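2,3-bisphosphoglycerate-independent phosphoglycerate mutase (Pyrococcus horikoshii, PDB 2ZKT) probably interconverts 2-phosphoglycerate and 3-phosphoglycerate in glycolysis, as a metal-dependent mutase that needs no 2,3-bisphosphoglycerate. Local coordinates at residues I43-Q48 with G386-I391; T75-G80 with Y231-M236; A307-K312 with H347-E352; K286-L291 with G328-H333; V202-P207 with I219-L224. All coordinates share one frame; numbering follows the deposited sequence.

Contact 1 of 5, residues I43-Q48 with G386-I391; sequences IGILGQ and GGLGRI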
# COMPACT_ATOMS: atom_id res chain seq x y z
N ILE B 43 7.32 4.23 15.35
CA ILE B 43 7.83 4.15 16.73
C ILE B 43 9.25 3.56 16.76
O ILE B 43 9.89 3.50 17.82
CB ILE B 43 6.89 3.30 17.66
CG1 ILE B 43 6.44 2.02 16.94
CG2 ILE B 43 5.66 4.11 18.03
CD1 ILE B 43 7.45 0.92 16.92
N GLY B 44 9.74 3.14 15.59
CA GLY B 44 11.08 2.57 15.52
C GLY B 44 12.13 3.49 14.90
O GLY B 44 12.04 4.73 14.96
N ILE B 45 13.14 2.87 14.29
CA ILE B 45 14.23 3.58 13.67
C ILE B 45 14.46 2.92 12.31
O ILE B 45 14.30 1.70 12.17
CB ILE B 45 15.49 3.50 14.57
CG1 ILE B 45 16.58 4.45 14.06
CG2 ILE B 45 16.02 2.06 14.63
CD1 ILE B 45 17.80 4.52 15.00
N LEU B 46 14.83 3.72 11.31
CA LEU B 46 15.07 3.22 9.96
C LEU B 46 16.52 3.36 9.49
O LEU B 46 17.30 4.18 10.01
CB LEU B 46 14.16 3.96 8.97
CG LEU B 46 12.85 3.30 8.48
CD1 LEU B 46 12.02 2.79 9.64
CD2 LEU B 46 12.07 4.33 7.66
N GLY B 47 16.87 2.58 8.47
CA GLY B 47 18.21 2.63 7.89
C GLY B 47 18.24 1.94 6.53
O GLY B 47 17.24 1.40 6.06
N GLN B 48 19.42 1.95 5.90
CA GLN B 48 19.63 1.31 4.60
C GLN B 48 20.75 0.32 4.82
O GLN B 48 21.75 0.63 5.49
CB GLN B 48 20.10 2.30 3.53
CG GLN B 48 19.30 3.55 3.38
CD GLN B 48 19.80 4.40 2.22
OE1 GLN B 48 19.46 4.14 1.06
NE2 GLN B 48 20.62 5.42 2.52
N GLY B 386 16.68 7.60 7.87
CA GLY B 386 16.66 6.92 9.16
C GLY B 386 17.89 7.12 10.03
O GLY B 386 19.01 7.29 9.54
N GLY B 387 17.66 7.08 11.35
CA GLY B 387 18.72 7.24 12.33
C GLY B 387 19.79 6.15 12.39
O GLY B 387 20.83 6.36 13.01
N LEU B 388 19.55 4.99 11.76
CA LEU B 388 20.55 3.90 11.77
C LEU B 388 21.66 4.18 10.76
O LEU B 388 22.76 3.62 10.86
CB LEU B 388 19.93 2.54 11.42
CG LEU B 388 19.04 1.86 12.48
CD1 LEU B 388 18.37 0.59 11.88
CD2 LEU B 388 19.91 1.50 13.69
N GLY B 389 21.36 5.06 9.79
CA GLY B 389 22.33 5.39 8.76
C GLY B 389 22.47 4.26 7.75
O GLY B 389 21.62 3.36 7.68
N ARG B 390 23.54 4.29 6.96
CA ARG B 390 23.79 3.25 5.95
C ARG B 390 24.77 2.24 6.55
O ARG B 390 25.96 2.53 6.72
CB ARG B 390 24.38 3.88 4.68
CG ARG B 390 24.66 2.87 3.58
CD ARG B 390 24.88 3.56 2.23
NE ARG B 390 24.90 2.59 1.13
CZ ARG B 390 24.85 2.91 -0.17
NH1 ARG B 390 24.76 4.19 -0.55
NH2 ARG B 390 24.88 1.95 -1.08
N ILE B 391 24.27 1.04 6.85
CA ILE B 391 25.08 -0.03 7.45
C ILE B 391 25.19 -1.26 6.54
O ILE B 391 24.60 -1.28 5.44
CB ILE B 391 24.46 -0.47 8.79
CG1 ILE B 391 23.09 -1.13 8.53
CG2 ILE B 391 24.26 0.73 9.69
CD1 ILE B 391 22.32 -1.41 9.80
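Gln48 buries the most surface here, and its closest contacts are made by its backbone. Its N donates to Gly389 O at 3.2 Å and its O accepts from Ile391 N at 2.9 Å, so one residue holds both flanks of Arg390 in a short parallel pairing. The second of these bonds lies nearly along the C=O axis (172° at the oxygen), while Arg390 CA also presents a C-H to Gln48 O. The guanidinium of Arg390 itself runs on to a salt bridge with Asp50. Upstream, Leu388 N donates to Leu46 O at 3.0 Å. This places the type I beta turn Gly386-Gly389 against the start of strand 45-50, and the chain beyond it becomes strand 391-392, the outermost strand on this side of the mixed eight-stranded sheet in a fold of the alkaline phosphatase superfamily. Ile45 and Leu388 supply the apolar half of the contact. Their side chains cross obliquely, with Ile45 CG2 set 3.7 Å from Leu388 CG. CG1 of Ile45 stands anti to the backbone N (chi1 -170°), and from it CD1 reaches the turn backbone, 3.7 Å from Gly387 C. Leu388 CB settles over Gly47, 3.9 Å from its CA, where the lack of a side chain allows the close approach; Ile365 of strand 361-366 also touches Leu388. Asp373, a ligand of the calcium ion, receives hydrogen bonds on OD2 from both Leu46 N and Gly387 N, tying the two segments to a metal site about 8 Å from the Ile45 side chain.

Contact 2 of 5, residues T75-G80 with Y231-M236; sequences TYRGRG and YPNIPM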
# COMPACT_ATOMS: atom_id res chain seq x y z
N THR B 75 33.12 -16.23 4.44
CA THR B 75 32.43 -17.48 4.77
C THR B 75 31.91 -18.28 3.57
O THR B 75 31.91 -19.51 3.59
CB THR B 75 31.23 -17.19 5.70
OG1 THR B 75 30.36 -16.23 5.08
CG2 THR B 75 31.70 -16.63 7.04
N TYR B 76 31.49 -17.57 2.52
CA TYR B 76 30.94 -18.21 1.33
C TYR B 76 31.87 -19.18 0.61
O TYR B 76 32.98 -18.82 0.17
CB TYR B 76 30.45 -17.16 0.33
CG TYR B 76 29.59 -17.74 -0.77
CD1 TYR B 76 28.40 -18.42 -0.47
CD2 TYR B 76 29.94 -17.59 -2.12
CE1 TYR B 76 27.58 -18.92 -1.48
CE2 TYR B 76 29.11 -18.09 -3.14
CZ TYR B 76 27.94 -18.74 -2.81
OH TYR B 76 27.10 -19.19 -3.80
N ARG B 77 31.40 -20.42 0.47
CA ARG B 77 32.17 -21.44 -0.22
C ARG B 77 31.30 -22.13 -1.28
O ARG B 77 31.41 -23.33 -1.51
CB ARG B 77 32.71 -22.47 0.80
CG ARG B 77 33.87 -21.95 1.69
CD ARG B 77 35.14 -21.76 0.88
NE ARG B 77 36.30 -21.41 1.71
CZ ARG B 77 36.50 -20.22 2.28
NH1 ARG B 77 35.61 -19.23 2.14
NH2 ARG B 77 37.60 -20.01 3.00
N GLY B 78 30.43 -21.34 -1.93
CA GLY B 78 29.58 -21.89 -2.97
C GLY B 78 28.12 -22.05 -2.57
O GLY B 78 27.77 -21.92 -1.39
N ARG B 79 27.27 -22.37 -3.55
CA ARG B 79 25.83 -22.55 -3.33
C ARG B 79 25.33 -23.98 -3.07
O ARG B 79 24.52 -24.22 -2.17
CB ARG B 79 25.06 -21.98 -4.54
CG ARG B 79 23.57 -22.26 -4.50
CD ARG B 79 22.81 -21.57 -5.64
NE ARG B 79 21.36 -21.81 -5.53
CZ ARG B 79 20.43 -21.24 -6.30
NH1 ARG B 79 20.79 -20.38 -7.25
NH2 ARG B 79 19.15 -21.54 -6.12
N GLY B 80 25.81 -24.92 -3.89
CA GLY B 80 25.40 -26.32 -3.79
C GLY B 80 25.05 -26.88 -2.42
O GLY B 80 23.95 -27.41 -2.21
N TYR B 231 30.50 -26.76 2.90
CA TYR B 231 29.95 -26.12 4.08
C TYR B 231 30.62 -24.73 4.17
O TYR B 231 31.81 -24.59 3.85
CB TYR B 231 30.29 -26.94 5.33
CG TYR B 231 29.71 -26.38 6.61
CD1 TYR B 231 28.37 -26.58 6.94
CD2 TYR B 231 30.51 -25.65 7.50
CE1 TYR B 231 27.83 -26.08 8.13
CE2 TYR B 231 29.98 -25.13 8.69
CZ TYR B 231 28.64 -25.35 9.00
OH TYR B 231 28.11 -24.84 10.17
N PRO B 232 29.87 -23.69 4.59
CA PRO B 232 30.48 -22.35 4.68
C PRO B 232 31.57 -22.22 5.76
O PRO B 232 31.48 -22.81 6.84
CB PRO B 232 29.27 -21.45 4.96
CG PRO B 232 28.39 -22.34 5.79
CD PRO B 232 28.47 -23.67 5.06
N ASN B 233 32.62 -21.44 5.44
CA ASN B 233 33.73 -21.22 6.38
C ASN B 233 33.30 -20.24 7.47
O ASN B 233 33.67 -19.06 7.45
CB ASN B 233 34.95 -20.64 5.64
CG ASN B 233 36.13 -20.37 6.57
OD1 ASN B 233 37.04 -19.61 6.24
ND2 ASN B 233 36.12 -21.01 7.74
N ILE B 234 32.51 -20.72 8.43
CA ILE B 234 32.07 -19.86 9.52
C ILE B 234 32.75 -20.32 10.80
O ILE B 234 32.88 -21.53 11.03
CB ILE B 234 30.54 -19.91 9.72
CG1 ILE B 234 30.11 -21.34 10.06
CG2 ILE B 234 29.84 -19.42 8.46
CD1 ILE B 234 28.73 -21.41 10.65
N PRO B 235 33.19 -19.37 11.64
CA PRO B 235 33.86 -19.67 12.92
C PRO B 235 33.04 -20.66 13.74
O PRO B 235 33.46 -21.80 13.99
CB PRO B 235 33.94 -18.29 13.59
CG PRO B 235 34.05 -17.35 12.43
CD PRO B 235 33.02 -17.91 11.47
N MET B 236 31.86 -20.20 14.16
CA MET B 236 30.95 -21.01 14.96
C MET B 236 29.51 -20.76 14.51
O MET B 236 29.23 -19.81 13.78
CB MET B 236 31.11 -20.67 16.44
CG MET B 236 30.90 -19.21 16.78
SD MET B 236 31.27 -18.86 18.52
CE MET B 236 33.04 -18.54 18.42
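Thr75 and Asn233 form the tight part of this contact, joined by a single hydrogen bond from Asn233 N to Thr75 O at 2.8 Å. The donor lies in the carbonyl plane on a lone pair, although the N-H is bent, with an angle of 141° at the hydrogen. A return contact runs from Thr75 CA to Asn233 O at 3.3 Å, a C-H...O approach, and Thr75 CG2 presses against the same oxygen at 3.2 Å. That methyl lies anti to the carbonyl carbon of its own residue and also meets Ile234 CG2 at 3.6 Å, the two side chains crossing at a slant. The threonine hydroxyl is used elsewhere, bonded to Asp71 O, while Leu65 and Tyr70 also touch the side chain and complete the burial. The side of Arg77 is looser. Its chain bends at chi2 (-70°) and runs beside the exposed Asn233, both pointing the same way, until Asn233 CB sits over the centre of one guanidinium face, 3.6 Å above the plane. Guanidinium and amide are turned 70° apart, and NH2 stops 3.3 Å from Asn233 OD1 without forming a hydrogen bond. NH1 is held instead by Glu74 O, with a weak second bond to Tyr76 O. Asn233 is the centre of an inverse gamma turn closed by Ile234 N on Pro232 O at 2.8 Å. The turn follows strand 222-229 of the antiparallel sheet and meets the chain leaving helix 72-75, a pairing consistent with the two linkers that join the two domains of BPG-independent phosphoglycerate mutases.

Contact 3 of 5, residues A307-K312 with H347-E352; sequences AGHDNK and HSTPCE. With ZN (zinc ion), chain H; ZN (zinc ion), chain G.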
# COMPACT_ATOMS: atom_id res chain seq x y z
N ALA B 307 8.02 -11.30 -8.30
CA ALA B 307 7.38 -10.21 -9.03
C ALA B 307 8.45 -9.27 -9.59
O ALA B 307 8.29 -8.71 -10.68
CB ALA B 307 6.44 -9.45 -8.10
N GLY B 308 9.54 -9.11 -8.83
CA GLY B 308 10.64 -8.25 -9.25
C GLY B 308 11.35 -8.86 -10.45
O GLY B 308 11.69 -8.16 -11.41
N HIS B 309 11.59 -10.17 -10.41
CA HIS B 309 12.26 -10.84 -11.51
C HIS B 309 11.41 -10.76 -12.78
O HIS B 309 11.95 -10.69 -13.89
CB HIS B 309 12.52 -12.31 -11.15
CG HIS B 309 13.84 -12.54 -10.46
ND1 HIS B 309 15.05 -12.39 -11.09
CD2 HIS B 309 14.12 -12.91 -9.18
CE1 HIS B 309 16.03 -12.66 -10.24
NE2 HIS B 309 15.49 -12.97 -9.07
N ASP B 310 10.08 -10.76 -12.63
CA ASP B 310 9.18 -10.69 -13.79
C ASP B 310 8.73 -9.28 -14.23
O ASP B 310 7.91 -9.16 -15.14
CB ASP B 310 7.94 -11.56 -13.54
CG ASP B 310 8.29 -13.03 -13.44
OD1 ASP B 310 8.97 -13.55 -14.36
OD2 ASP B 310 7.87 -13.68 -12.44
N ASN B 311 9.26 -8.24 -13.59
CA ASN B 311 8.91 -6.85 -13.93
C ASN B 311 7.41 -6.57 -13.80
O ASN B 311 6.76 -6.10 -14.74
CB ASN B 311 9.36 -6.54 -15.37
CG ASN B 311 9.38 -5.05 -15.66
OD1 ASN B 311 10.21 -4.56 -16.42
ND2 ASN B 311 8.46 -4.31 -15.04
N LYS B 312 6.87 -6.85 -12.61
CA LYS B 312 5.46 -6.64 -12.31
C LYS B 312 5.33 -5.82 -11.01
O LYS B 312 5.07 -6.37 -9.93
CB LYS B 312 4.76 -8.00 -12.17
CG LYS B 312 4.86 -8.85 -13.44
CD LYS B 312 4.26 -10.24 -13.26
CE LYS B 312 5.07 -11.09 -12.29
NZ LYS B 312 4.65 -12.53 -12.28
N HIS B 347 18.05 -8.36 -0.21
CA HIS B 347 18.63 -7.59 -1.31
C HIS B 347 17.56 -6.87 -2.14
O HIS B 347 16.36 -7.04 -1.94
CB HIS B 347 19.44 -8.55 -2.20
CG HIS B 347 18.51 -9.57 -2.82
ND1 HIS B 347 17.62 -9.26 -3.80
CD2 HIS B 347 18.43 -10.94 -2.56
CE1 HIS B 347 17.02 -10.42 -4.12
NE2 HIS B 347 17.48 -11.45 -3.40
N SER B 348 18.03 -6.01 -3.07
CA SER B 348 17.10 -5.34 -3.98
C SER B 348 16.89 -6.14 -5.27
O SER B 348 17.80 -6.77 -5.79
CB SER B 348 17.68 -3.96 -4.33
OG SER B 348 17.49 -3.09 -3.21
N THR B 349 15.66 -6.11 -5.78
CA THR B 349 15.35 -6.77 -7.05
C THR B 349 14.41 -5.85 -7.79
O THR B 349 13.20 -6.06 -7.81
CB THR B 349 14.66 -8.13 -6.86
OG1 THR B 349 15.53 -9.01 -6.12
CG2 THR B 349 14.36 -8.78 -8.23
N PRO B 350 14.95 -4.78 -8.39
CA PRO B 350 14.17 -3.78 -9.14
C PRO B 350 13.42 -4.42 -10.31
O PRO B 350 13.95 -5.30 -11.00
CB PRO B 350 15.25 -2.80 -9.64
CG PRO B 350 16.41 -3.01 -8.71
CD PRO B 350 16.40 -4.50 -8.47
N CYS B 351 12.17 -4.00 -10.52
CA CYS B 351 11.38 -4.53 -11.62
C CYS B 351 12.04 -4.16 -12.96
O CYS B 351 12.07 -4.96 -13.89
CB CYS B 351 9.95 -3.99 -11.54
SG CYS B 351 8.97 -4.66 -10.15
N GLU B 352 12.59 -2.94 -13.04
CA GLU B 352 13.24 -2.49 -14.27
C GLU B 352 14.53 -3.28 -14.57
O GLU B 352 15.05 -3.24 -15.69
CB GLU B 352 13.59 -0.99 -14.21
CG GLU B 352 14.80 -0.64 -13.33
CD GLU B 352 15.36 0.76 -13.61
OE1 GLU B 352 14.59 1.75 -13.49
OE2 GLU B 352 16.56 0.86 -13.94
ZN ZN H . 15.82 -13.45 -6.73
ZN ZN G . 16.60 -13.42 -2.27
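The His309 ring carries the Thr349 methyl on one face, with CG2 4.2 Å above the plane and offset toward the rim; Thr349 OG1 is modelled at the edge of the His347 ring, too close for its placement there to be sure. The Thr349 hydroxyl is bonded to Asp305, and its methyl also packs on the helix backbone, 3.8 Å from His309 N. Each ring ends on a zinc ion: NE2 of His309 binds one at 2.4 Å, together with Asp305 and His356, and NE2 of His347 binds the other, with Asp13, Ser60 and Asp346. This is the paired metal centre characteristic of the alkaline phosphatase superfamily, and Thr349, through Asp305, is a second-shell residue of it. His347 ND1 donates to Ser348 O at 3.2 Å, from well above that carbonyl's plane. Helix 303-309 closes in a Schellman motif at Asn311, whose positive phi accompanies a bond from Lys312 N back to Ala307 O at 3.0 Å. Cys351, with the largest area buried by the contact, packs beneath this turn: its CA lies 3.6 Å from Gly308 O and its SG 3.9 Å from Lys312 N. Gly308, without a side chain, lets Thr349 O approach its CA to 3.7 Å. No hydrogen bond joins the segments directly. Cys351 N is bonded to Asp17 OD1, and Glu352 reaches outward to a salt bridge with Arg18.

Contact 4 of 5, residues K286-L291 with G328-H333; sequences KAVELL and GYILDH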
# COMPACT_ATOMS: atom_id res chain seq x y z
N LYS B 286 2.81 -19.48 12.82
CA LYS B 286 3.94 -20.29 13.29
C LYS B 286 5.04 -19.46 13.99
O LYS B 286 5.57 -19.88 15.03
CB LYS B 286 4.55 -21.09 12.13
CG LYS B 286 5.63 -22.08 12.56
CD LYS B 286 5.09 -23.08 13.58
CE LYS B 286 6.19 -23.95 14.16
NZ LYS B 286 5.67 -24.84 15.25
N ALA B 287 5.38 -18.30 13.41
CA ALA B 287 6.41 -17.42 13.98
C ALA B 287 6.07 -17.10 15.43
O ALA B 287 6.93 -17.17 16.32
CB ALA B 287 6.52 -16.13 13.17
N VAL B 288 4.80 -16.73 15.65
CA VAL B 288 4.32 -16.41 17.00
C VAL B 288 4.47 -17.61 17.94
O VAL B 288 4.85 -17.44 19.11
CB VAL B 288 2.83 -15.99 16.96
CG1 VAL B 288 2.37 -15.60 18.37
CG2 VAL B 288 2.64 -14.84 15.99
N GLU B 289 4.17 -18.81 17.44
CA GLU B 289 4.29 -20.03 18.24
C GLU B 289 5.75 -20.21 18.68
O GLU B 289 6.04 -20.35 19.87
CB GLU B 289 3.87 -21.27 17.44
CG GLU B 289 2.37 -21.49 17.28
CD GLU B 289 2.05 -22.80 16.56
OE1 GLU B 289 2.43 -23.88 17.09
OE2 GLU B 289 1.44 -22.76 15.47
N LEU B 290 6.65 -20.21 17.69
CA LEU B 290 8.09 -20.39 17.94
C LEU B 290 8.70 -19.38 18.92
O LEU B 290 9.62 -19.71 19.66
CB LEU B 290 8.87 -20.35 16.62
CG LEU B 290 8.52 -21.47 15.63
CD1 LEU B 290 9.14 -21.15 14.27
CD2 LEU B 290 9.02 -22.82 16.16
N LEU B 291 8.19 -18.14 18.92
CA LEU B 291 8.72 -17.14 19.84
C LEU B 291 8.59 -17.61 21.29
O LEU B 291 9.37 -17.22 22.15
CB LEU B 291 8.00 -15.79 19.65
CG LEU B 291 8.57 -14.87 18.55
CD1 LEU B 291 7.63 -13.70 18.29
CD2 LEU B 291 9.95 -14.36 18.98
N GLY B 328 0.99 -7.57 10.45
CA GLY B 328 -0.07 -7.06 11.31
C GLY B 328 -0.58 -8.14 12.27
O GLY B 328 -0.91 -7.86 13.43
N TYR B 329 -0.65 -9.38 11.79
CA TYR B 329 -1.09 -10.49 12.64
C TYR B 329 -0.09 -10.66 13.79
O TYR B 329 -0.47 -10.68 14.97
CB TYR B 329 -1.17 -11.79 11.82
CG TYR B 329 -1.48 -13.01 12.67
CD1 TYR B 329 -2.80 -13.30 13.06
CD2 TYR B 329 -0.46 -13.84 13.15
CE1 TYR B 329 -3.09 -14.39 13.89
CE2 TYR B 329 -0.73 -14.92 13.99
CZ TYR B 329 -2.04 -15.19 14.36
OH TYR B 329 -2.29 -16.25 15.21
N ILE B 330 1.20 -10.78 13.45
CA ILE B 330 2.25 -10.95 14.45
C ILE B 330 2.22 -9.85 15.52
O ILE B 330 2.33 -10.14 16.71
CB ILE B 330 3.66 -10.96 13.82
CG1 ILE B 330 3.79 -12.16 12.87
CG2 ILE B 330 4.72 -11.02 14.91
CD1 ILE B 330 5.05 -12.13 12.01
N LEU B 331 2.08 -8.60 15.08
CA LEU B 331 2.05 -7.48 16.03
C LEU B 331 0.90 -7.59 17.03
O LEU B 331 1.01 -7.11 18.17
CB LEU B 331 1.96 -6.14 15.28
CG LEU B 331 3.16 -5.75 14.40
CD1 LEU B 331 2.94 -4.34 13.85
CD2 LEU B 331 4.45 -5.80 15.21
N ASP B 332 -0.21 -8.20 16.61
CA ASP B 332 -1.38 -8.35 17.49
C ASP B 332 -1.21 -9.45 18.54
O ASP B 332 -2.04 -9.58 19.44
CB ASP B 332 -2.65 -8.65 16.68
CG ASP B 332 -3.14 -7.46 15.87
OD1 ASP B 332 -3.05 -6.32 16.39
OD2 ASP B 332 -3.61 -7.66 14.73
N HIS B 333 -0.13 -10.23 18.42
CA HIS B 333 0.10 -11.33 19.36
C HIS B 333 1.44 -11.27 20.09
O HIS B 333 1.82 -12.24 20.74
CB HIS B 333 -0.02 -12.67 18.63
CG HIS B 333 -1.38 -12.92 18.05
ND1 HIS B 333 -1.63 -12.86 16.69
CD2 HIS B 333 -2.56 -13.27 18.64
CE1 HIS B 333 -2.91 -13.15 16.47
NE2 HIS B 333 -3.49 -13.40 17.63
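Tyr329, whose ring meets Val288 across the contact, has its backbone O bonded by Asp332 N from the same helix end at 3.0 Å. His333 ND1 adds only a weak bond to that oxygen, and the place of its ring, modelled too close to the tyrosine, is doubtful. The CB of His333 faces the other segment, while the rest of its side chain leads away from it. Between the helices there are no hydrogen bonds, and the contact is carried by Val288, which wedges its two methyls toward different partners. CG1, anti to the backbone N (chi1 -177°), touches His333 CB at 3.8 Å, the two side chains crossing at about a right angle. CG2 approaches Tyr329 CE2 at 3.9 Å, slanting to the ring. The same methyl looks onto Ile330, 4.2 Å from its CA and 4.3 Å from its CG1. Val288 and Ile330 are the nearest pair of backbones, with their CA atoms 6.4 Å apart. Deeper in, Ala287 CB comes to 4.4 Å of Ile330 CD1, a looser touch that continues the apolar seam away from the exposed His333. The tyrosine ring extends the seam upstream along helix 280-291, where it meets Met281, Ala284 and Lys285. This is plain helix-helix packing within an alpha/beta domain: helix 280-291 leads into strand 296-301, and helix 313-331 precedes strand 339-344. Leu290 and Leu291 rest on Val297, and Ile330 on Leu299, so both helices lie against strand 296-301 of the mixed sheet, while Leu331 of helix 313-331 contacts helix 35-43.

Contact 5 of 5, residues V202-P207 with I219-L224; sequences VLEKHP and IANYLL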
# COMPACT_ATOMS: atom_id res chain seq x y z
N VAL B 202 21.22 -43.43 -18.62
CA VAL B 202 20.04 -43.69 -17.78
C VAL B 202 18.83 -42.86 -18.22
O VAL B 202 17.72 -43.36 -18.38
CB VAL B 202 20.41 -43.35 -16.33
CG1 VAL B 202 19.27 -43.76 -15.40
CG2 VAL B 202 21.67 -44.10 -15.93
N LEU B 203 19.07 -41.54 -18.40
CA LEU B 203 18.13 -40.49 -18.82
C LEU B 203 17.50 -40.79 -20.18
O LEU B 203 16.28 -40.79 -20.35
CB LEU B 203 18.89 -39.16 -18.85
CG LEU B 203 18.99 -38.52 -17.47
CD1 LEU B 203 19.77 -37.20 -17.49
CD2 LEU B 203 17.62 -38.20 -16.86
N GLU B 204 18.37 -41.00 -21.19
CA GLU B 204 17.86 -41.20 -22.55
C GLU B 204 16.96 -42.43 -22.67
O GLU B 204 16.54 -42.83 -23.75
CB GLU B 204 19.07 -41.38 -23.47
CG GLU B 204 19.44 -40.10 -24.23
CD GLU B 204 20.72 -40.34 -25.01
OE1 GLU B 204 21.45 -41.27 -24.66
OE2 GLU B 204 20.96 -39.62 -25.97
N LYS B 205 16.68 -43.07 -21.51
CA LYS B 205 15.97 -44.35 -21.56
C LYS B 205 14.65 -44.36 -20.77
O LYS B 205 13.75 -45.17 -21.00
CB LYS B 205 16.89 -45.44 -21.01
CG LYS B 205 16.98 -46.64 -21.95
CD LYS B 205 17.81 -47.78 -21.34
CE LYS B 205 19.26 -47.36 -21.06
NZ LYS B 205 19.93 -48.42 -20.31
N HIS B 206 14.56 -43.49 -19.75
CA HIS B 206 13.34 -43.47 -18.96
C HIS B 206 12.11 -43.27 -19.85
O HIS B 206 12.13 -42.57 -20.86
CB HIS B 206 13.43 -42.32 -17.94
CG HIS B 206 12.65 -42.68 -16.70
ND1 HIS B 206 11.48 -42.08 -16.35
CD2 HIS B 206 12.91 -43.70 -15.77
CE1 HIS B 206 11.04 -42.72 -15.25
NE2 HIS B 206 11.88 -43.70 -14.88
N PRO B 207 11.01 -43.97 -19.47
CA PRO B 207 9.79 -43.96 -20.26
C PRO B 207 9.30 -42.54 -20.48
O PRO B 207 8.84 -42.16 -21.56
CB PRO B 207 8.74 -44.75 -19.48
CG PRO B 207 9.45 -45.58 -18.42
CD PRO B 207 10.85 -44.80 -18.28
N ILE B 219 13.19 -33.82 -24.76
CA ILE B 219 13.55 -34.75 -23.69
C ILE B 219 14.60 -34.26 -22.68
O ILE B 219 15.56 -33.58 -23.04
CB ILE B 219 14.06 -36.10 -24.28
CG1 ILE B 219 15.32 -35.86 -25.13
CG2 ILE B 219 12.94 -36.76 -25.10
CD1 ILE B 219 15.93 -37.14 -25.69
N ALA B 220 14.38 -34.63 -21.41
CA ALA B 220 15.31 -34.28 -20.33
C ALA B 220 16.38 -35.37 -20.35
O ALA B 220 16.34 -36.30 -19.54
CB ALA B 220 14.57 -34.30 -18.98
N ASN B 221 17.34 -35.26 -21.28
CA ASN B 221 18.39 -36.27 -21.39
C ASN B 221 19.78 -35.77 -21.00
O ASN B 221 20.75 -36.54 -21.04
CB ASN B 221 18.43 -36.83 -22.83
CG ASN B 221 19.02 -35.85 -23.83
OD1 ASN B 221 18.68 -34.65 -23.82
ND2 ASN B 221 19.89 -36.35 -24.71
N TYR B 222 19.89 -34.50 -20.64
CA TYR B 222 21.19 -33.98 -20.24
C TYR B 222 21.15 -33.32 -18.87
O TYR B 222 20.10 -32.87 -18.39
CB TYR B 222 21.73 -32.99 -21.28
CG TYR B 222 23.24 -32.91 -21.24
CD1 TYR B 222 24.02 -34.05 -21.50
CD2 TYR B 222 23.90 -31.72 -20.94
CE1 TYR B 222 25.41 -34.00 -21.45
CE2 TYR B 222 25.30 -31.66 -20.89
CZ TYR B 222 26.05 -32.80 -21.15
OH TYR B 222 27.43 -32.74 -21.11
N LEU B 223 22.32 -33.26 -18.23
CA LEU B 223 22.44 -32.69 -16.90
C LEU B 223 23.34 -31.45 -16.84
O LEU B 223 24.53 -31.54 -17.16
CB LEU B 223 22.99 -33.78 -15.95
CG LEU B 223 22.00 -34.80 -15.38
CD1 LEU B 223 22.57 -35.47 -14.14
CD2 LEU B 223 20.67 -34.10 -15.08
N LEU B 224 22.77 -30.30 -16.47
CA LEU B 224 23.59 -29.09 -16.34
C LEU B 224 23.90 -28.94 -14.84
O LEU B 224 23.00 -28.71 -14.03
CB LEU B 224 22.86 -27.84 -16.87
CG LEU B 224 22.68 -27.79 -18.40
CD1 LEU B 224 22.14 -26.41 -18.79
CD2 LEU B 224 24.01 -28.06 -19.10
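Leu203, at the end of helix 186-203, lies beside Asn221 with their CA atoms 4.9 Å apart, where an inverse gamma turn centred on Ala220 leads into strand 222-229. Most of the buried surface belongs to the leucine. Its CG is anti to its own carbonyl carbon, and the two methyls divide from there: CD2 lies 3.5 Å from Ala220 O, while CD1 sits 3.7 Å from Asn221 O and goes on to meet Leu223 CG at 3.9 Å. Leu203 CB also touches the Asn221 backbone, so the side chain covers the path of the chain from turn to strand. The more exposed Glu204 lies obliquely across Asn221, with its CG 3.7 Å from Asn221 CB. Carboxylate and amide planes are 29° apart, yet Glu204 OE2 stays 3.7 Å from Asn221 ND2, too long for a hydrogen bond. Asn221 has its polar anchor elsewhere, OD1 accepting from Leu105 N. No direct hydrogen bond joins the segments, but Asn209 ND2 is bonded to both Leu203 O and Ala220 O and bridges them. Asn221 and Tyr222 together face Ala103 in a classic beta bulge, which marks the entry of the chain into the antiparallel sheet. Leu223 touches Val100 and Phe102 of strand 96-103 as well as Phe195 and Ala199 of helix 186-203, placing the contact at one end of the layer where that helix packs on the sheet.

Contact 3 holds one histidine of each zinc site, the two ions lying 4.5 Å apart (zinc to zinc), and none of the other contacts touches it. Contact 1, beside the calcium site, has its centre about 23 Å from that of contact 3. Contact 4 crosses contact 3 along the chain, helix 303-309 being followed directly by helix 313-331, yet their nearest atoms are about 18 Å apart. Contact 2 comes within about 9 Å of contact 3 at the nearest atoms. Contact 5 is nested inside the loop that contact 2 closes and lies about 52 Å from contact 1 between centres, across the middle of the chain.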